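PDB 2XSG: CCMAN5 from Cellulosimicrobium cellulans, which probably hydrolyses alpha-mannosides, as a family 92 glycoside hydrolase, and has been used to enable mannose-6-phosphate modification of yeast-produced human lysosomal enzymes. Local coordinates for residues 79-84 / 147-152; 156-161 / 235-240; 436-441 / 462-467. One frame throughout, in Å; residues are numbered along the deposited sequence.

Overall arrangement
Contacts 1 and 2 lie in the N-terminal beta domain and touch each other. Contact 1 joins two facing sheets. Contact 2 joins neighbouring strands within one of them. They share that sheet because strand 80-84 pairs with strand 158-162, with V82 N probably bonded to V160 O. Contact 3 is on the far side of the chain's centre, about 49 Å from contact 1 between centres, among helices of the catalytic domain. All three are mostly buried. Contact 2 alone has an exposed touching residue, T156. Contact 1 is ring and proline packing, contact 2 a backbone ladder, and contact 3 a small apolar touch with two bridging waters.

Contact 1: residues 79-84 / 147-152; sequences LLVVPT and HRYAFP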
ATOM      1  N   LEU A  79      -4.993   9.893 -18.080  1.00  3.12           N
ATOM      2  CA  LEU A  79      -6.080   9.586 -18.996  1.00  3.46           C
ATOM      3  C   LEU A  79      -7.430   9.976 -18.388  1.00  3.23           C
ATOM      4  O   LEU A  79      -8.177   9.117 -17.916  1.00  3.16           O
ATOM      5  CB  LEU A  79      -6.057   8.112 -19.401  1.00  4.01           C
ATOM      6  CG  LEU A  79      -6.500   7.719 -20.818  1.00  5.87           C
ATOM      7  CD1 LEU A  79      -5.900   6.361 -21.200  1.00  5.43           C
ATOM      8  CD2 LEU A  79      -8.025   7.689 -20.947  1.00  7.17           C
ATOM      9  N   LEU A  80      -7.719  11.274 -18.411  1.00  2.57           N
ATOM     10  CA  LEU A  80      -8.937  11.794 -17.819  1.00  3.19           C
ATOM     11  C   LEU A  80     -10.046  11.804 -18.851  1.00  3.30           C
ATOM     12  O   LEU A  80      -9.920  12.433 -19.907  1.00  4.14           O
ATOM     13  CB  LEU A  80      -8.708  13.191 -17.210  1.00  3.27           C
ATOM     14  CG  LEU A  80      -9.915  13.909 -16.574  1.00  3.65           C
ATOM     15  CD1 LEU A  80     -10.330  13.242 -15.268  1.00  3.01           C
ATOM     16  CD2 LEU A  80      -9.593  15.393 -16.342  1.00  2.00           C
ATOM     17  N   VAL A  81     -11.123  11.086 -18.549  1.00  3.12           N
ATOM     18  CA  VAL A  81     -12.319  11.059 -19.398  1.00  2.38           C
ATOM     19  C   VAL A  81     -13.458  11.848 -18.735  1.00  2.49           C
ATOM     20  O   VAL A  81     -13.903  11.501 -17.649  1.00  2.00           O
ATOM     21  CB  VAL A  81     -12.768   9.607 -19.683  1.00  2.67           C
ATOM     22  CG1 VAL A  81     -14.151   9.570 -20.404  1.00  2.00           C
ATOM     23  CG2 VAL A  81     -11.674   8.823 -20.476  1.00  2.00           C
ATOM     24  N   VAL A  82     -13.900  12.910 -19.405  1.00  2.07           N
ATOM     25  CA  VAL A  82     -14.875  13.846 -18.873  1.00  2.66           C
ATOM     26  C   VAL A  82     -16.129  13.886 -19.756  1.00  2.63           C
ATOM     27  O   VAL A  82     -16.049  14.329 -20.913  1.00  3.18           O
ATOM     28  CB  VAL A  82     -14.295  15.299 -18.802  1.00  2.50           C
ATOM     29  CG1 VAL A  82     -15.325  16.270 -18.227  1.00  2.00           C
ATOM     30  CG2 VAL A  82     -13.022  15.341 -17.973  1.00  3.01           C
ATOM     31  N   PRO A  83     -17.291  13.460 -19.216  1.00  2.86           N
ATOM     32  CA  PRO A  83     -18.541  13.581 -19.965  1.00  3.10           C
ATOM     33  C   PRO A  83     -19.069  15.019 -19.932  1.00  3.38           C
ATOM     34  O   PRO A  83     -18.995  15.686 -18.893  1.00  3.67           O
ATOM     35  CB  PRO A  83     -19.486  12.649 -19.201  1.00  3.11           C
ATOM     36  CG  PRO A  83     -19.007  12.734 -17.785  1.00  3.21           C
ATOM     37  CD  PRO A  83     -17.509  12.842 -17.893  1.00  2.92           C
ATOM     38  N   THR A  84     -19.586  15.492 -21.064  1.00  3.07           N
ATOM     39  CA  THR A  84     -20.093  16.857 -21.158  1.00  3.64           C
ATOM     40  C   THR A  84     -21.099  17.007 -22.295  1.00  3.67           C
ATOM     41  O   THR A  84     -21.035  16.272 -23.290  1.00  4.18           O
ATOM     42  CB  THR A  84     -18.948  17.872 -21.327  1.00  3.35           C
ATOM     43  OG1 THR A  84     -19.476  19.197 -21.264  1.00  4.42           O
ATOM     44  CG2 THR A  84     -18.199  17.666 -22.653  1.00  4.49           C
ATOM     45  N   HIS A 147     -16.802   2.282 -19.192  1.00  3.54           N
ATOM     46  CA  HIS A 147     -17.687   3.410 -18.901  1.00  4.27           C
ATOM     47  C   HIS A 147     -19.056   3.202 -19.560  1.00  4.94           C
ATOM     48  O   HIS A 147     -19.141   2.768 -20.731  1.00  4.14           O
ATOM     49  CB  HIS A 147     -17.116   4.697 -19.488  1.00  4.56           C
ATOM     50  CG  HIS A 147     -15.738   5.038 -19.016  1.00  4.54           C
ATOM     51  ND1 HIS A 147     -15.442   6.238 -18.400  1.00  5.06           N
ATOM     52  CD2 HIS A 147     -14.568   4.360 -19.103  1.00  5.03           C
ATOM     53  CE1 HIS A 147     -14.157   6.272 -18.100  1.00  4.31           C
ATOM     54  NE2 HIS A 147     -13.602   5.148 -18.516  1.00  6.90           N
ATOM     55  N   ARG A 148     -20.110   3.519 -18.805  1.00  4.59           N
ATOM     56  CA  ARG A 148     -21.465   3.686 -19.357  1.00  5.28           C
ATOM     57  C   ARG A 148     -22.085   5.001 -18.870  1.00  5.20           C
ATOM     58  O   ARG A 148     -22.234   5.212 -17.652  1.00  5.21           O
ATOM     59  CB  ARG A 148     -22.372   2.507 -18.974  1.00  4.87           C
ATOM     60  CG  ARG A 148     -23.754   2.570 -19.612  1.00  4.42           C
ATOM     61  CD  ARG A 148     -24.520   1.293 -19.378  1.00  5.64           C
ATOM     62  NE  ARG A 148     -24.642   0.973 -17.948  1.00  5.99           N
ATOM     63  CZ  ARG A 148     -24.932  -0.239 -17.495  1.00  7.25           C
ATOM     64  NH1 ARG A 148     -25.106  -1.240 -18.362  1.00  6.62           N
ATOM     65  NH2 ARG A 148     -25.036  -0.463 -16.187  1.00  6.99           N
ATOM     66  N   TYR A 149     -22.450   5.869 -19.819  1.00  5.41           N
ATOM     67  CA  TYR A 149     -23.014   7.193 -19.529  1.00  5.88           C
ATOM     68  C   TYR A 149     -24.418   7.349 -20.082  1.00  5.91           C
ATOM     69  O   TYR A 149     -24.703   6.922 -21.210  1.00  6.66           O
ATOM     70  CB  TYR A 149     -22.135   8.301 -20.139  1.00  5.73           C
ATOM     71  CG  TYR A 149     -20.757   8.361 -19.557  1.00  6.09           C
ATOM     72  CD1 TYR A 149     -19.675   7.822 -20.241  1.00  4.90           C
ATOM     73  CD2 TYR A 149     -20.531   8.955 -18.313  1.00  3.85           C
ATOM     74  CE1 TYR A 149     -18.395   7.870 -19.706  1.00  6.05           C
ATOM     75  CE2 TYR A 149     -19.256   8.998 -17.767  1.00  4.36           C
ATOM     76  CZ  TYR A 149     -18.194   8.447 -18.463  1.00  3.86           C
ATOM     77  OH  TYR A 149     -16.927   8.483 -17.937  1.00  4.06           O
ATOM     78  N   ALA A 150     -25.299   7.958 -19.297  1.00  6.30           N
ATOM     79  CA  ALA A 150     -26.623   8.364 -19.789  1.00  6.54           C
ATOM     80  C   ALA A 150     -26.767   9.872 -19.752  1.00  6.43           C
ATOM     81  O   ALA A 150     -26.789  10.455 -18.676  1.00  7.43           O
ATOM     82  CB  ALA A 150     -27.748   7.695 -18.958  1.00  6.81           C
ATOM     83  N   PHE A 151     -26.887  10.506 -20.916  1.00  6.28           N
ATOM     84  CA  PHE A 151     -27.003  11.973 -21.010  1.00  6.34           C
ATOM     85  C   PHE A 151     -28.468  12.398 -21.112  1.00  6.84           C
ATOM     86  O   PHE A 151     -29.286  11.617 -21.580  1.00  6.64           O
ATOM     87  CB  PHE A 151     -26.266  12.473 -22.254  1.00  5.98           C
ATOM     88  CG  PHE A 151     -24.770  12.445 -22.136  1.00  6.73           C
ATOM     89  CD1 PHE A 151     -24.076  11.245 -22.218  1.00  6.98           C
ATOM     90  CD2 PHE A 151     -24.055  13.631 -21.970  1.00  5.78           C
ATOM     91  CE1 PHE A 151     -22.677  11.219 -22.130  1.00  7.10           C
ATOM     92  CE2 PHE A 151     -22.664  13.615 -21.881  1.00  5.86           C
ATOM     93  CZ  PHE A 151     -21.974  12.408 -21.954  1.00  7.29           C
ATOM     94  N   PRO A 152     -28.807  13.635 -20.698  1.00  7.13           N
ATOM     95  CA  PRO A 152     -30.235  13.996 -20.817  1.00  8.11           C
ATOM     96  C   PRO A 152     -30.713  13.960 -22.274  1.00  7.91           C
ATOM     97  O   PRO A 152     -29.956  14.274 -23.196  1.00  7.66           O
ATOM     98  CB  PRO A 152     -30.291  15.426 -20.257  1.00  8.33           C
ATOM     99  CG  PRO A 152     -29.079  15.523 -19.337  1.00  7.83           C
ATOM    100  CD  PRO A 152     -28.023  14.684 -20.009  1.00  7.53           C
TER
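This contact is face-to-face packing between the two sheets of a beta sandwich in the N-terminal domain. Strand 80-84 and strand 147-150 run nearly parallel, with axes 9.3 Å apart and 15° between their directions. V81 and P83 point across from one sheet. H147, Y149 and F151 point back from the other. They are alternate residues of an extended chain, so they share a side, and each has CG anti to its own carbonyl carbon. V81 meets H147 tip to tip, with V81 CB 3.9 Å from H147 CE1. P83 crosses Y149 at about a right angle. Its CB sits over one face of the phenol in a CH-pi contact, 4.2 Å from the ring centroid. P83 CB also touches F151 CZ at 3.7 Å, so the proline bridges two rings. The F151 ring brings an edge to the backbone N of T84, and F151 CE2 is 3.4 Å from T84 O. The Y149 hydroxyl is held by H147: OH and ND1 are 2.7 Å apart in a nearly straight hydrogen bond. H147 NE2 bonds to H64, so both imidazole nitrogens have partners. An alanine at Y149 would remove the ring beneath P83 and the OH bound to H147, and would probably loosen the sheet packing and the hold on the imidazole. Strand 80-84 is outermost in its sheet, beside strand 158-162, whose L159 touches both P83 and Y149. On the other sheet, strands 133-140 and 248-255 flank the aromatic row, through I134, A136, I248 and L250.

Contact 2: residues 156-161 / 235-240; sequences TPSLVV and GAILTF
Segments 156-161 and 235-240 form an antiparallel ladder within one sheet of the N-terminal beta sandwich. The tight part is the backbone. V161 pairs with A236 and L159 with L238, each as a hydrogen-bonded pair with bonds in both directions. The shortest runs from V161 N to A236 O, 2.7 Å, nearly along the C=O axis. Beyond the regular pairs, F240 N still donates to P157 O at 3.0 Å in an almost straight bond. L238 O is gripped twice. L159 N reaches it in the carbonyl plane, while S158 OG comes from above that plane at 2.8 Å. The S158 torsion makes this possible: OG is anti to its own backbone N (chi1 169°). At the other end, G235 CA lies 3.3 Å from V161 O. A CB on G235 would run into that oxygen.

One face carries L159, V161, A236 and L238. V161 CG2 crosses L238 CD1 obliquely at 4.0 Å. The F240 ring turns its edge to P157 O and brings CE1 to 3.9 Å from L159 CG. On the opposite face V160 and I237 are also buried, with V160 CG2 4.2 Å from I237 CG1. The loose, solvent side is at the T156 end. There T156 is exposed and T239 partly so. T156 CG2 meets T239 CG2 at 3.7 Å and also lies close to F240 O.

V160 and I237 lie under Y88 and W217, the latter on strand 212-217. The L159 face looks into the sandwich, where L187, V185 and I248 of strands 185-195 and 248-255 meet it. Strand 158-162 lies between 80-84 and 235-240, and strand 212-217 follows beyond 235-240.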
ATOM      1  N   THR A 156     -26.308  16.799 -27.022  1.00  6.98           N
ATOM      2  CA  THR A 156     -25.233  16.267 -27.862  1.00  5.81           C
ATOM      3  C   THR A 156     -24.118  15.744 -26.931  1.00  5.83           C
ATOM      4  O   THR A 156     -23.313  16.539 -26.417  1.00  5.48           O
ATOM      5  CB  THR A 156     -24.645  17.346 -28.802  1.00  6.53           C
ATOM      6  OG1 THR A 156     -25.688  17.979 -29.550  1.00  6.09           O
ATOM      7  CG2 THR A 156     -23.633  16.735 -29.786  1.00  4.15           C
ATOM      8  N   PRO A 157     -24.061  14.414 -26.700  1.00  5.69           N
ATOM      9  CA  PRO A 157     -23.076  13.844 -25.778  1.00  5.54           C
ATOM     10  C   PRO A 157     -21.655  13.996 -26.295  1.00  5.41           C
ATOM     11  O   PRO A 157     -21.401  13.945 -27.509  1.00  4.97           O
ATOM     12  CB  PRO A 157     -23.441  12.348 -25.745  1.00  5.54           C
ATOM     13  CG  PRO A 157     -24.860  12.274 -26.238  1.00  5.93           C
ATOM     14  CD  PRO A 157     -24.884  13.349 -27.306  1.00  5.99           C
ATOM     15  N   SER A 158     -20.733  14.206 -25.367  1.00  5.28           N
ATOM     16  CA  SER A 158     -19.332  14.278 -25.725  1.00  5.58           C
ATOM     17  C   SER A 158     -18.473  13.747 -24.573  1.00  5.36           C
ATOM     18  O   SER A 158     -18.841  13.856 -23.397  1.00  5.79           O
ATOM     19  CB  SER A 158     -18.973  15.719 -26.086  1.00  5.74           C
ATOM     20  OG  SER A 158     -17.580  15.867 -26.196  1.00  8.14           O
ATOM     21  N   LEU A 159     -17.343  13.151 -24.918  1.00  4.61           N
ATOM     22  CA  LEU A 159     -16.380  12.744 -23.920  1.00  4.75           C
ATOM     23  C   LEU A 159     -15.061  13.381 -24.293  1.00  3.96           C
ATOM     24  O   LEU A 159     -14.601  13.227 -25.423  1.00  4.30           O
ATOM     25  CB  LEU A 159     -16.232  11.213 -23.886  1.00  4.70           C
ATOM     26  CG  LEU A 159     -17.449  10.373 -23.490  1.00  5.03           C
ATOM     27  CD1 LEU A 159     -17.122   8.895 -23.522  1.00  6.53           C
ATOM     28  CD2 LEU A 159     -17.934  10.741 -22.091  1.00  4.38           C
ATOM     29  N   VAL A 160     -14.486  14.120 -23.356  1.00  3.49           N
ATOM     30  CA  VAL A 160     -13.164  14.688 -23.525  1.00  3.15           C
ATOM     31  C   VAL A 160     -12.193  13.643 -22.994  1.00  3.49           C
ATOM     32  O   VAL A 160     -12.403  13.117 -21.887  1.00  3.86           O
ATOM     33  CB  VAL A 160     -13.012  15.987 -22.719  1.00  2.68           C
ATOM     34  CG1 VAL A 160     -11.563  16.448 -22.692  1.00  2.20           C
ATOM     35  CG2 VAL A 160     -13.916  17.079 -23.295  1.00  3.24           C
ATOM     36  N   VAL A 161     -11.162  13.336 -23.776  1.00  2.78           N
ATOM     37  CA  VAL A 161     -10.103  12.449 -23.320  1.00  2.91           C
ATOM     38  C   VAL A 161      -8.872  13.344 -23.139  1.00  2.89           C
ATOM     39  O   VAL A 161      -8.244  13.724 -24.110  1.00  2.46           O
ATOM     40  CB  VAL A 161      -9.853  11.281 -24.324  1.00  2.73           C
ATOM     41  CG1 VAL A 161      -8.770  10.332 -23.826  1.00  2.51           C
ATOM     42  CG2 VAL A 161     -11.152  10.515 -24.627  1.00  2.20           C
ATOM     43  N   GLY A 235      -4.737  15.735 -26.375  1.00  3.22           N
ATOM     44  CA  GLY A 235      -6.036  15.180 -26.061  1.00  3.13           C
ATOM     45  C   GLY A 235      -6.916  14.960 -27.264  1.00  2.98           C
ATOM     46  O   GLY A 235      -6.552  15.317 -28.390  1.00  3.54           O
ATOM     47  N   ALA A 236      -8.083  14.372 -27.021  1.00  2.96           N
ATOM     48  CA  ALA A 236      -9.092  14.160 -28.055  1.00  3.15           C
ATOM     49  C   ALA A 236     -10.486  14.430 -27.495  1.00  3.47           C
ATOM     50  O   ALA A 236     -10.736  14.241 -26.304  1.00  3.37           O
ATOM     51  CB  ALA A 236      -8.999  12.742 -28.616  1.00  3.36           C
ATOM     52  N   ILE A 237     -11.380  14.909 -28.353  1.00  3.37           N
ATOM     53  CA  ILE A 237     -12.766  15.149 -27.960  1.00  3.80           C
ATOM     54  C   ILE A 237     -13.669  14.331 -28.871  1.00  4.12           C
ATOM     55  O   ILE A 237     -13.628  14.480 -30.094  1.00  4.10           O
ATOM     56  CB  ILE A 237     -13.126  16.658 -27.979  1.00  3.74           C
ATOM     57  CG1 ILE A 237     -12.116  17.435 -27.090  1.00  3.83           C
ATOM     58  CG2 ILE A 237     -14.565  16.875 -27.524  1.00  3.89           C
ATOM     59  CD1 ILE A 237     -12.392  18.921 -26.924  1.00  3.22           C
ATOM     60  N   LEU A 238     -14.427  13.428 -28.262  1.00  3.83           N
ATOM     61  CA  LEU A 238     -15.360  12.564 -28.977  1.00  4.57           C
ATOM     62  C   LEU A 238     -16.742  13.183 -28.903  1.00  4.76           C
ATOM     63  O   LEU A 238     -17.176  13.574 -27.828  1.00  4.37           O
ATOM     64  CB  LEU A 238     -15.394  11.170 -28.332  1.00  3.92           C
ATOM     65  CG  LEU A 238     -14.065  10.397 -28.288  1.00  4.39           C
ATOM     66  CD1 LEU A 238     -14.030   9.393 -27.129  1.00  2.95           C
ATOM     67  CD2 LEU A 238     -13.769   9.707 -29.635  1.00  4.30           C
ATOM     68  N   THR A 239     -17.425  13.263 -30.039  1.00  5.83           N
ATOM     69  CA  THR A 239     -18.784  13.803 -30.107  1.00  6.16           C
ATOM     70  C   THR A 239     -19.711  12.751 -30.721  1.00  7.16           C
ATOM     71  O   THR A 239     -19.404  12.168 -31.778  1.00  6.97           O
ATOM     72  CB  THR A 239     -18.835  15.133 -30.896  1.00  6.79           C
ATOM     73  OG1 THR A 239     -17.913  16.068 -30.318  1.00  6.31           O
ATOM     74  CG2 THR A 239     -20.239  15.746 -30.857  1.00  6.18           C
ATOM     75  N   PHE A 240     -20.826  12.512 -30.032  1.00  7.20           N
ATOM     76  CA  PHE A 240     -21.800  11.487 -30.393  1.00  8.00           C
ATOM     77  C   PHE A 240     -23.097  12.094 -30.940  1.00  8.25           C
ATOM     78  O   PHE A 240     -23.356  13.287 -30.783  1.00  7.24           O
ATOM     79  CB  PHE A 240     -22.100  10.596 -29.176  1.00  7.03           C
ATOM     80  CG  PHE A 240     -20.879   9.967 -28.588  1.00  7.74           C
ATOM     81  CD1 PHE A 240     -20.082  10.667 -27.674  1.00  6.90           C
ATOM     82  CD2 PHE A 240     -20.485   8.688 -28.984  1.00  7.70           C
ATOM     83  CE1 PHE A 240     -18.923  10.083 -27.142  1.00  6.80           C
ATOM     84  CE2 PHE A 240     -19.331   8.101 -28.452  1.00  7.26           C
ATOM     85  CZ  PHE A 240     -18.554   8.797 -27.530  1.00  6.00           C
TER

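Contact 3: residues 436-441 / 462-467; sequences RLVGQY and GYDQYG
V438 has CG1 anti to its backbone N (chi1 173°), and D464 has CG anti to its carbonyl carbon (chi1 -79°). These torsions let the two side chains slide past each other in opposite directions. The contact lies in the catalytic domain, which in this family is an (alpha/alpha)6 barrel. It joins the C-terminal end of helix 427-438 and the turn after it to helix 455-474. V438 lays both methyls on D464 CB, with CG1 at 3.5 Å and CG2 at 3.6 Å. V438 CG1 also reaches Q465 CG at 4.1 Å. G439 then leaves the helix with positive phi, which favours glycine, and the chain turns to bring Y441 beside Q465, with Y441 CE2 3.9 Å from Q465 OE1. The Y441 ring and the Q465 amide cross with their planes 78° apart.

Polar links across the contact go through water. One water donates to V438 O and to D464 OD2, 2.9 Å from each. D464 OD2 also makes a salt bridge to R408, which would probably favour the charged carboxylate. R461 bonds to V438 O and forms a cation-pi contact with Y441. Q465 NE2 binds Q487 of helix 478-495, which would fix the amide orientation. The second water lies in the plane of the Y441 ring at its edge, accepts from Y441 OH at 2.7 Å, and donates to Q465 OE1 at 2.5 Å.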
ATOM      1  N   ARG A 436      24.156  -3.273  -4.514  1.00  9.06           N
ATOM      2  CA  ARG A 436      24.329  -1.838  -4.797  1.00  8.83           C
ATOM      3  C   ARG A 436      23.213  -1.002  -4.162  1.00  8.43           C
ATOM      4  O   ARG A 436      23.446   0.131  -3.736  1.00  7.87           O
ATOM      5  CB  ARG A 436      24.385  -1.550  -6.302  1.00  8.94           C
ATOM      6  CG  ARG A 436      25.560  -2.182  -7.042  1.00  8.89           C
ATOM      7  CD  ARG A 436      25.628  -1.657  -8.493  1.00  9.77           C
ATOM      8  NE  ARG A 436      24.476  -2.092  -9.291  1.00  7.66           N
ATOM      9  CZ  ARG A 436      24.415  -3.256  -9.933  1.00  8.06           C
ATOM     10  NH1 ARG A 436      25.444  -4.110  -9.882  1.00  8.40           N
ATOM     11  NH2 ARG A 436      23.329  -3.572 -10.629  1.00  6.73           N
ATOM     12  N   LEU A 437      22.005  -1.567  -4.117  1.00  8.53           N
ATOM     13  CA  LEU A 437      20.871  -0.929  -3.460  1.00  8.34           C
ATOM     14  C   LEU A 437      21.184  -0.678  -1.987  1.00  8.78           C
ATOM     15  O   LEU A 437      21.023   0.433  -1.487  1.00  9.11           O
ATOM     16  CB  LEU A 437      19.619  -1.812  -3.564  1.00  8.28           C
ATOM     17  CG  LEU A 437      18.400  -1.267  -2.822  1.00  6.55           C
ATOM     18  CD1 LEU A 437      17.749  -0.134  -3.623  1.00  7.15           C
ATOM     19  CD2 LEU A 437      17.387  -2.358  -2.535  1.00  5.78           C
ATOM     20  N   VAL A 438      21.642  -1.729  -1.316  1.00  9.14           N
ATOM     21  CA  VAL A 438      21.975  -1.679   0.096  1.00  9.83           C
ATOM     22  C   VAL A 438      23.167  -0.741   0.369  1.00  9.73           C
ATOM     23  O   VAL A 438      23.169   0.003   1.355  1.00  9.88           O
ATOM     24  CB  VAL A 438      22.183  -3.112   0.649  1.00  9.93           C
ATOM     25  CG1 VAL A 438      22.700  -3.090   2.092  1.00 10.70           C
ATOM     26  CG2 VAL A 438      20.881  -3.877   0.552  1.00  9.44           C
ATOM     27  N   GLY A 439      24.143  -0.744  -0.535  1.00 10.02           N
ATOM     28  CA  GLY A 439      25.309   0.123  -0.417  1.00  9.87           C
ATOM     29  C   GLY A 439      26.291  -0.483   0.559  1.00 10.20           C
ATOM     30  O   GLY A 439      25.970  -1.454   1.258  1.00  9.67           O
ATOM     31  N   GLN A 440      27.489   0.091   0.598  1.00 10.60           N
ATOM     32  CA  GLN A 440      28.545  -0.320   1.523  1.00 11.48           C
ATOM     33  C   GLN A 440      28.883   0.832   2.458  1.00 10.73           C
ATOM     34  O   GLN A 440      28.843   1.994   2.049  1.00  9.90           O
ATOM     35  CB  GLN A 440      29.823  -0.711   0.772  1.00 12.09           C
ATOM     36  CG  GLN A 440      29.613  -1.199  -0.652  1.00 17.07           C
ATOM     37  CD  GLN A 440      28.934  -2.532  -0.696  1.00 23.11           C
ATOM     38  OE1 GLN A 440      29.268  -3.440   0.085  1.00 24.21           O
ATOM     39  NE2 GLN A 440      27.962  -2.676  -1.609  1.00 24.65           N
ATOM     40  N   TYR A 441      29.214   0.512   3.711  1.00  9.96           N
ATOM     41  CA  TYR A 441      29.844   1.494   4.591  1.00  9.32           C
ATOM     42  C   TYR A 441      31.140   1.984   3.911  1.00  9.47           C
ATOM     43  O   TYR A 441      31.820   1.201   3.223  1.00  8.95           O
ATOM     44  CB  TYR A 441      30.163   0.869   5.953  1.00  9.02           C
ATOM     45  CG  TYR A 441      28.953   0.584   6.824  1.00  8.06           C
ATOM     46  CD1 TYR A 441      28.141   1.625   7.284  1.00  7.32           C
ATOM     47  CD2 TYR A 441      28.635  -0.719   7.201  1.00  7.24           C
ATOM     48  CE1 TYR A 441      27.020   1.372   8.083  1.00  7.48           C
ATOM     49  CE2 TYR A 441      27.528  -0.989   7.997  1.00  6.46           C
ATOM     50  CZ  TYR A 441      26.730   0.058   8.437  1.00  6.96           C
ATOM     51  OH  TYR A 441      25.656  -0.208   9.225  1.00  7.04           O
ATOM     52  N   GLY A 462      21.593  -2.025   8.583  1.00  2.37           N
ATOM     53  CA  GLY A 462      21.657  -3.216   9.415  1.00  2.45           C
ATOM     54  C   GLY A 462      20.596  -4.210   8.989  1.00  2.86           C
ATOM     55  O   GLY A 462      20.893  -5.385   8.765  1.00  2.81           O
ATOM     56  N   TYR A 463      19.356  -3.736   8.856  1.00  2.90           N
ATOM     57  CA  TYR A 463      18.263  -4.602   8.427  1.00  3.51           C
ATOM     58  C   TYR A 463      18.452  -5.068   6.959  1.00  3.44           C
ATOM     59  O   TYR A 463      18.218  -6.232   6.643  1.00  3.29           O
ATOM     60  CB  TYR A 463      16.920  -3.898   8.619  1.00  3.62           C
ATOM     61  CG  TYR A 463      15.757  -4.810   8.955  1.00  5.13           C
ATOM     62  CD1 TYR A 463      15.697  -6.126   8.472  1.00  4.24           C
ATOM     63  CD2 TYR A 463      14.696  -4.353   9.736  1.00  5.26           C
ATOM     64  CE1 TYR A 463      14.629  -6.969   8.779  1.00  5.19           C
ATOM     65  CE2 TYR A 463      13.604  -5.197  10.037  1.00  5.10           C
ATOM     66  CZ  TYR A 463      13.584  -6.501   9.550  1.00  5.40           C
ATOM     67  OH  TYR A 463      12.525  -7.348   9.837  1.00  5.59           O
ATOM     68  N   ASP A 464      18.885  -4.165   6.082  1.00  3.17           N
ATOM     69  CA  ASP A 464      19.190  -4.528   4.694  1.00  3.80           C
ATOM     70  C   ASP A 464      20.216  -5.634   4.607  1.00  4.30           C
ATOM     71  O   ASP A 464      20.055  -6.561   3.807  1.00  4.40           O
ATOM     72  CB  ASP A 464      19.720  -3.327   3.917  1.00  3.56           C
ATOM     73  CG  ASP A 464      18.618  -2.388   3.470  1.00  3.37           C
ATOM     74  OD1 ASP A 464      17.439  -2.820   3.398  1.00  4.44           O
ATOM     75  OD2 ASP A 464      18.938  -1.222   3.186  1.00  2.88           O
ATOM     76  N   GLN A 465      21.269  -5.522   5.425  1.00  4.60           N
ATOM     77  CA  GLN A 465      22.355  -6.498   5.425  1.00  4.82           C
ATOM     78  C   GLN A 465      21.931  -7.841   6.010  1.00  5.13           C
ATOM     79  O   GLN A 465      22.323  -8.905   5.482  1.00  4.82           O
ATOM     80  CB  GLN A 465      23.595  -5.952   6.132  1.00  4.94           C
ATOM     81  CG  GLN A 465      24.300  -4.830   5.385  1.00  4.34           C
ATOM     82  CD  GLN A 465      25.486  -4.287   6.172  1.00  4.31           C
ATOM     83  OE1 GLN A 465      25.410  -4.153   7.384  1.00  6.07           O
ATOM     84  NE2 GLN A 465      26.593  -4.000   5.485  1.00  4.88           N
ATOM     85  N   TYR A 466      21.116  -7.810   7.064  1.00  4.56           N
ATOM     86  CA  TYR A 466      20.480  -9.045   7.506  1.00  5.23           C
ATOM     87  C   TYR A 466      19.763  -9.733   6.322  1.00  5.70           C
ATOM     88  O   TYR A 466      19.945 -10.925   6.091  1.00  5.66           O
ATOM     89  CB  TYR A 466      19.506  -8.854   8.704  1.00  5.17           C
ATOM     90  CG  TYR A 466      18.622 -10.078   8.876  1.00  4.69           C
ATOM     91  CD1 TYR A 466      19.136 -11.270   9.399  1.00  5.84           C
ATOM     92  CD2 TYR A 466      17.294 -10.067   8.432  1.00  4.84           C
ATOM     93  CE1 TYR A 466      18.333 -12.420   9.502  1.00  6.64           C
ATOM     94  CE2 TYR A 466      16.489 -11.196   8.531  1.00  5.71           C
ATOM     95  CZ  TYR A 466      17.010 -12.366   9.064  1.00  5.78           C
ATOM     96  OH  TYR A 466      16.208 -13.473   9.159  1.00  5.57           O
ATOM     97  N   GLY A 467      18.948  -8.983   5.578  1.00  6.11           N
ATOM     98  CA  GLY A 467      18.199  -9.551   4.446  1.00  5.67           C
ATOM     99  C   GLY A 467      19.095 -10.097   3.344  1.00  5.80           C
ATOM    100  O   GLY A 467      18.892 -11.201   2.845  1.00  5.14           O
TER
HETATM  101  O   HOH W   1      21.200   0.586   3.390  1.00  5.00           O
HETATM  102  O   HOH W   2      24.829  -2.752   9.377  1.00  2.00           O